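Side-chain contacts in enoyl-CoA hydratase subunit II (Geobacillus kaustophilus, PDB 2EJ5), which probably hydrates the double bond of enoyl-CoA thioesters, perhaps in phenylacetic acid breakdown, as a member of the crotonase family: residues A[7-11]-A[12-16]; A[169-173]-A[174-178]. All coordinates share one frame; numbering follows the deposited sequence.

Contact 1. Residues A[7-11]-A[12-16]; sequences YEVKG and QVAWL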
ATOM      1  N   TYR A   7      10.204  33.075   1.822  1.00 29.74           N
ATOM      2  CA  TYR A   7       8.897  32.801   2.355  1.00 29.38           C
ATOM      3  C   TYR A   7       8.048  34.018   2.074  1.00 30.10           C
ATOM      4  O   TYR A   7       8.361  35.113   2.534  1.00 29.43           O
ATOM      5  CB  TYR A   7       8.976  32.515   3.858  1.00 28.23           C
ATOM      6  CG  TYR A   7       7.649  32.207   4.506  1.00 27.84           C
ATOM      7  CD1 TYR A   7       7.062  30.929   4.403  1.00 25.53           C
ATOM      8  CD2 TYR A   7       6.976  33.179   5.228  1.00 25.97           C
ATOM      9  CE1 TYR A   7       5.837  30.656   5.004  1.00 24.41           C
ATOM     10  CE2 TYR A   7       5.753  32.917   5.807  1.00 25.95           C
ATOM     11  CZ  TYR A   7       5.188  31.648   5.706  1.00 26.19           C
ATOM     12  OH  TYR A   7       3.980  31.407   6.330  1.00 24.53           O
ATOM     13  N   GLU A   8       6.991  33.823   1.294  1.00 29.89           N
ATOM     14  CA  GLU A   8       6.136  34.914   0.855  1.00 31.01           C
ATOM     15  C   GLU A   8       4.699  34.403   0.828  1.00 29.40           C
ATOM     16  O   GLU A   8       4.414  33.393   0.190  1.00 29.08           O
ATOM     17  CB  GLU A   8       6.581  35.339  -0.545  1.00 30.96           C
ATOM     18  CG  GLU A   8       6.095  36.705  -0.997  1.00 34.26           C
ATOM     19  CD  GLU A   8       6.651  37.097  -2.364  1.00 34.53           C
ATOM     20  OE1 GLU A   8       7.795  36.687  -2.726  1.00 38.00           O
ATOM     21  OE2 GLU A   8       5.929  37.826  -3.086  1.00 42.22           O
ATOM     22  N   VAL A   9       3.812  35.054   1.565  1.00 28.21           N
ATOM     23  CA  VAL A   9       2.395  34.773   1.458  1.00 27.62           C
ATOM     24  C   VAL A   9       1.805  35.642   0.314  1.00 28.99           C
ATOM     25  O   VAL A   9       1.955  36.872   0.306  1.00 28.42           O
ATOM     26  CB  VAL A   9       1.645  34.980   2.810  1.00 27.91           C
ATOM     27  CG1 VAL A   9       0.140  34.694   2.689  1.00 28.60           C
ATOM     28  CG2 VAL A   9       2.245  34.097   3.912  1.00 27.14           C
ATOM     29  N   LYS A  10       1.200  34.987  -0.674  1.00 28.46           N
ATOM     30  CA  LYS A  10       0.510  35.674  -1.761  1.00 29.25           C
ATOM     31  C   LYS A  10      -0.933  35.184  -1.774  1.00 29.54           C
ATOM     32  O   LYS A  10      -1.222  34.022  -2.083  1.00 29.48           O
ATOM     33  CB  LYS A  10       1.201  35.440  -3.088  1.00 28.61           C
ATOM     34  CG  LYS A  10       2.569  36.155  -3.194  1.00 31.29           C
ATOM     35  CD  LYS A  10       3.387  35.694  -4.371  1.00 33.09           C
ATOM     36  CE  LYS A  10       2.618  35.774  -5.667  1.00 37.47           C
ATOM     37  NZ  LYS A  10       2.533  37.155  -6.238  1.00 38.91           N
ATOM     38  N   GLY A  11      -1.828  36.069  -1.362  1.00 29.56           N
ATOM     39  CA  GLY A  11      -3.230  35.740  -1.214  1.00 28.79           C
ATOM     40  C   GLY A  11      -3.302  34.987   0.087  1.00 28.75           C
ATOM     41  O   GLY A  11      -2.947  35.527   1.137  1.00 29.26           O
ATOM     42  N   GLN A  12      -3.736  33.728   0.014  1.00 27.39           N
ATOM     43  CA  GLN A  12      -3.697  32.854   1.183  1.00 25.87           C
ATOM     44  C   GLN A  12      -2.808  31.630   0.985  1.00 24.81           C
ATOM     45  O   GLN A  12      -3.007  30.602   1.631  1.00 24.65           O
ATOM     46  CB  GLN A  12      -5.093  32.469   1.579  1.00 25.13           C
ATOM     47  CG  GLN A  12      -5.924  33.722   1.848  1.00 25.26           C
ATOM     48  CD  GLN A  12      -7.110  33.430   2.679  1.00 21.21           C
ATOM     49  OE1 GLN A  12      -7.112  33.680   3.875  1.00 27.10           O
ATOM     50  NE2 GLN A  12      -8.135  32.882   2.061  1.00 19.90           N
ATOM     51  N   VAL A  13      -1.842  31.757   0.085  1.00 23.31           N
ATOM     52  CA  VAL A  13      -0.848  30.726  -0.054  1.00 23.43           C
ATOM     53  C   VAL A  13       0.543  31.174   0.348  1.00 22.76           C
ATOM     54  O   VAL A  13       1.028  32.251  -0.079  1.00 22.75           O
ATOM     55  CB  VAL A  13      -0.949  29.835  -1.386  1.00 24.65           C
ATOM     56  CG1 VAL A  13      -2.033  30.272  -2.370  1.00 23.24           C
ATOM     57  CG2 VAL A  13       0.404  29.451  -2.024  1.00 23.57           C
ATOM     58  N   ALA A  14       1.148  30.379   1.227  1.00 19.95           N
ATOM     59  CA  ALA A  14       2.553  30.575   1.569  1.00 19.33           C
ATOM     60  C   ALA A  14       3.436  29.872   0.550  1.00 19.00           C
ATOM     61  O   ALA A  14       3.369  28.649   0.377  1.00 19.52           O
ATOM     62  CB  ALA A  14       2.852  30.102   3.020  1.00 19.03           C
ATOM     63  N   TRP A  15       4.247  30.659  -0.139  1.00 18.62           N
ATOM     64  CA  TRP A  15       5.186  30.190  -1.124  1.00 20.14           C
ATOM     65  C   TRP A  15       6.526  30.041  -0.394  1.00 21.01           C
ATOM     66  O   TRP A  15       7.136  31.033   0.061  1.00 23.54           O
ATOM     67  CB  TRP A  15       5.255  31.169  -2.292  1.00 20.63           C
ATOM     68  CG  TRP A  15       3.954  31.231  -3.064  1.00 20.38           C
ATOM     69  CD1 TRP A  15       2.822  31.988  -2.762  1.00 22.16           C
ATOM     70  CD2 TRP A  15       3.632  30.483  -4.239  1.00 18.42           C
ATOM     71  NE1 TRP A  15       1.835  31.746  -3.688  1.00 21.49           N
ATOM     72  CE2 TRP A  15       2.304  30.834  -4.609  1.00 21.58           C
ATOM     73  CE3 TRP A  15       4.333  29.545  -5.017  1.00 19.87           C
ATOM     74  CZ2 TRP A  15       1.671  30.276  -5.726  1.00 21.96           C
ATOM     75  CZ3 TRP A  15       3.713  28.991  -6.120  1.00 21.31           C
ATOM     76  CH2 TRP A  15       2.384  29.366  -6.474  1.00 21.43           C
ATOM     77  N   LEU A  16       6.946  28.798  -0.208  1.00 20.01           N
ATOM     78  CA  LEU A  16       8.217  28.496   0.449  1.00 20.19           C
ATOM     79  C   LEU A  16       9.182  28.081  -0.644  1.00 20.58           C
ATOM     80  O   LEU A  16       9.111  26.981  -1.229  1.00 19.45           O
ATOM     81  CB  LEU A  16       7.997  27.440   1.567  1.00 19.92           C
ATOM     82  CG  LEU A  16       9.085  27.303   2.659  1.00 19.74           C
ATOM     83  CD1 LEU A  16       8.657  26.402   3.817  1.00 20.16           C
ATOM     84  CD2 LEU A  16      10.439  26.883   2.085  1.00 19.76           C
TER
HETATM   85  O   HOH W   1      -0.729  32.772  -4.564  1.00 34.63           O
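The carbonyl oxygen of K10 takes two bonds, one from V13 N at 3.2 Å and one from water 1 at 2.8 Å, where the two-residue beta hairpin of strands 5-10 and 13-18 reverses through a type II' turn from K10 to V13. V13 N reaches this oxygen from above the carbonyl plane, 56° out of it. The same pair is closed the other way by K10 N on V13 O, and farther along E8 and W15 exchange both their backbone bonds. Water 1 also accepts the indole N-H, with W15 NE1 at 2.9 Å, and lies in the plane of the ring. At chi1 -66° the indole sits beside its own backbone N, which turns its five-membered edge to E8 O; the K10 side chain crosses the indole obliquely, with K10 CB 3.8 Å from W15 NE1. V13 CG2 lies over one face of the ring, offset toward the rim. A leucine in place of W15 would probably leave water 1 without the indole N-H it accepts, and open a gap beside K10 and V13. On the opposite face of the sheet the Y7 ring meets A14 obliquely, Y7 CE1 lying 3.6 Å from A14 CB.

Contact 2. Residues A[169-173]-A[174-178]; sequences EAAAL and GLATK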
ATOM      1  N   GLU A 169       7.534   8.900 -15.953  1.00 21.97           N
ATOM      2  CA  GLU A 169       7.752   7.644 -15.229  1.00 22.53           C
ATOM      3  C   GLU A 169       7.299   7.761 -13.781  1.00 22.01           C
ATOM      4  O   GLU A 169       6.647   6.844 -13.285  1.00 22.30           O
ATOM      5  CB  GLU A 169       9.206   7.155 -15.320  1.00 21.82           C
ATOM      6  CG  GLU A 169       9.674   6.909 -16.759  1.00 24.74           C
ATOM      7  CD  GLU A 169      11.185   6.734 -16.905  1.00 25.25           C
ATOM      8  OE1 GLU A 169      11.953   7.154 -16.025  1.00 25.84           O
ATOM      9  OE2 GLU A 169      11.613   6.169 -17.932  1.00 33.08           O
ATOM     10  N   ALA A 170       7.603   8.884 -13.126  1.00 21.77           N
ATOM     11  CA  ALA A 170       7.062   9.173 -11.789  1.00 21.05           C
ATOM     12  C   ALA A 170       5.526   9.173 -11.783  1.00 21.13           C
ATOM     13  O   ALA A 170       4.889   8.600 -10.875  1.00 20.45           O
ATOM     14  CB  ALA A 170       7.597  10.505 -11.258  1.00 20.98           C
ATOM     15  N   ALA A 171       4.917   9.826 -12.777  1.00 20.98           N
ATOM     16  CA  ALA A 171       3.458   9.777 -12.869  1.00 20.78           C
ATOM     17  C   ALA A 171       2.929   8.338 -12.984  1.00 21.21           C
ATOM     18  O   ALA A 171       1.951   7.998 -12.301  1.00 21.82           O
ATOM     19  CB  ALA A 171       2.921  10.707 -14.005  1.00 21.55           C
ATOM     20  N   ALA A 172       3.574   7.507 -13.811  1.00 21.31           N
ATOM     21  CA  ALA A 172       3.198   6.088 -13.962  1.00 22.94           C
ATOM     22  C   ALA A 172       3.330   5.337 -12.632  1.00 22.78           C
ATOM     23  O   ALA A 172       2.530   4.451 -12.330  1.00 24.15           O
ATOM     24  CB  ALA A 172       4.035   5.381 -15.063  1.00 21.98           C
ATOM     25  N   LEU A 173       4.318   5.718 -11.830  1.00 22.13           N
ATOM     26  CA  LEU A 173       4.572   5.029 -10.549  1.00 21.40           C
ATOM     27  C   LEU A 173       3.596   5.445  -9.441  1.00 20.82           C
ATOM     28  O   LEU A 173       3.511   4.801  -8.408  1.00 21.91           O
ATOM     29  CB  LEU A 173       6.008   5.274 -10.084  1.00 21.09           C
ATOM     30  CG  LEU A 173       7.155   4.617 -10.841  1.00 22.39           C
ATOM     31  CD1 LEU A 173       8.505   5.179 -10.330  1.00 21.81           C
ATOM     32  CD2 LEU A 173       7.049   3.083 -10.686  1.00 26.12           C
ATOM     33  N   GLY A 174       2.877   6.524  -9.658  1.00 19.85           N
ATOM     34  CA  GLY A 174       1.969   7.053  -8.647  1.00 19.47           C
ATOM     35  C   GLY A 174       2.655   8.115  -7.800  1.00 18.69           C
ATOM     36  O   GLY A 174       2.168   8.431  -6.750  1.00 19.16           O
ATOM     37  N   LEU A 175       3.788   8.648  -8.281  1.00 18.84           N
ATOM     38  CA  LEU A 175       4.555   9.685  -7.573  1.00 18.90           C
ATOM     39  C   LEU A 175       4.275  11.144  -7.980  1.00 19.34           C
ATOM     40  O   LEU A 175       4.806  12.084  -7.351  1.00 19.88           O
ATOM     41  CB  LEU A 175       6.051   9.393  -7.716  1.00 17.73           C
ATOM     42  CG  LEU A 175       6.537   8.115  -7.044  1.00 17.97           C
ATOM     43  CD1 LEU A 175       8.049   7.967  -7.285  1.00 21.53           C
ATOM     44  CD2 LEU A 175       6.249   8.187  -5.568  1.00 18.96           C
ATOM     45  N   ALA A 176       3.467  11.335  -9.018  1.00 19.21           N
ATOM     46  CA  ALA A 176       3.033  12.682  -9.423  1.00 19.82           C
ATOM     47  C   ALA A 176       1.502  12.869  -9.392  1.00 19.82           C
ATOM     48  O   ALA A 176       0.745  12.089  -9.963  1.00 20.59           O
ATOM     49  CB  ALA A 176       3.581  13.023 -10.840  1.00 19.94           C
ATOM     50  N   THR A 177       1.052  13.924  -8.726  1.00 19.96           N
ATOM     51  CA  THR A 177      -0.316  14.396  -8.856  1.00 19.41           C
ATOM     52  C   THR A 177      -0.633  14.804 -10.306  1.00 21.31           C
ATOM     53  O   THR A 177      -1.710  14.477 -10.827  1.00 21.63           O
ATOM     54  CB  THR A 177      -0.554  15.582  -7.964  1.00 18.51           C
ATOM     55  OG1 THR A 177      -0.134  15.223  -6.646  1.00 15.25           O
ATOM     56  CG2 THR A 177      -2.035  15.960  -7.982  1.00 18.13           C
ATOM     57  N   LYS A 178       0.287  15.542 -10.937  1.00 21.63           N
ATOM     58  CA  LYS A 178       0.222  15.750 -12.382  1.00 21.40           C
ATOM     59  C   LYS A 178       1.561  16.208 -12.929  1.00 20.99           C
ATOM     60  O   LYS A 178       2.433  16.618 -12.170  1.00 19.86           O
ATOM     61  CB  LYS A 178      -0.890  16.736 -12.764  1.00 23.47           C
ATOM     62  CG  LYS A 178      -0.949  18.040 -12.028  1.00 24.06           C
ATOM     63  CD  LYS A 178      -2.240  18.768 -12.443  1.00 30.69           C
ATOM     64  CE  LYS A 178      -2.479  20.013 -11.614  1.00 32.90           C
ATOM     65  NZ  LYS A 178      -3.507  20.913 -12.219  1.00 35.80           N
TER
HETATM   66  O   HOH W   2       1.154   9.546 -10.161  1.00 27.35           O
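This is a helix C-cap: a Schellman motif in which the chain leaves helix 167-173 at G174 and turns toward strand 178-180, an edge strand of the six-stranded sheet within this chain. Two backbone bonds reach back into the last turn. L175 N donates to A170 O at 2.8 Å, the shorter of the two, while G174 N lies 3.2 Å from A171 O and stands well above that carbonyl plane, 68° out of it. G174 has a positive phi, and a CB there would collide with L173 O, so the reversal is made at a residue that has none.

Apolar side chains close around this turn. A170 CB touches L175 CB at 4.0 Å, and A176 directs its methyl back at the helix, with its CB 3.8 Å from A171 CA. L173 and L175 run side by side and point the same way; in both, CG lies beside the backbone N (chi1 -71° and -65°), which brings their CD1 atoms within 4.2 Å of each other. Water 2 spans the polar side, donating to A171 O and to A176 O, so that A171 O serves both the capping turn and the solvent bridge.

Around the cap, L175 packs on L146, L149 and V150 of helix 142-150 and, together with A170, on F127 of strand 126-128. A170 and A176 rest on L121 of strand 118-122, while L175 O is bonded to the R119 side chain through NE and T177 OG1 to R119 N, holding the exit from the cap to that strand.

Both contacts are local reversals at opposite edges of the same six-stranded sheet, their centres 26 Å apart and their nearest atoms about 12 Å. They share no element: contact 1 joins strands 5-10 and 13-18, contact 2 helix 167-173 and the loop before edge strand 178-180. Each is partly buried, with two buried residues among those that touch. In contact 1 paired backbone bonds join two strands and an aromatic ring lies along the pairing; in contact 2 a glycine ends a helix, and alanine methyls and leucine side chains fill the turn. The bridging water both accepts and donates in contact 1, but donates twice in contact 2.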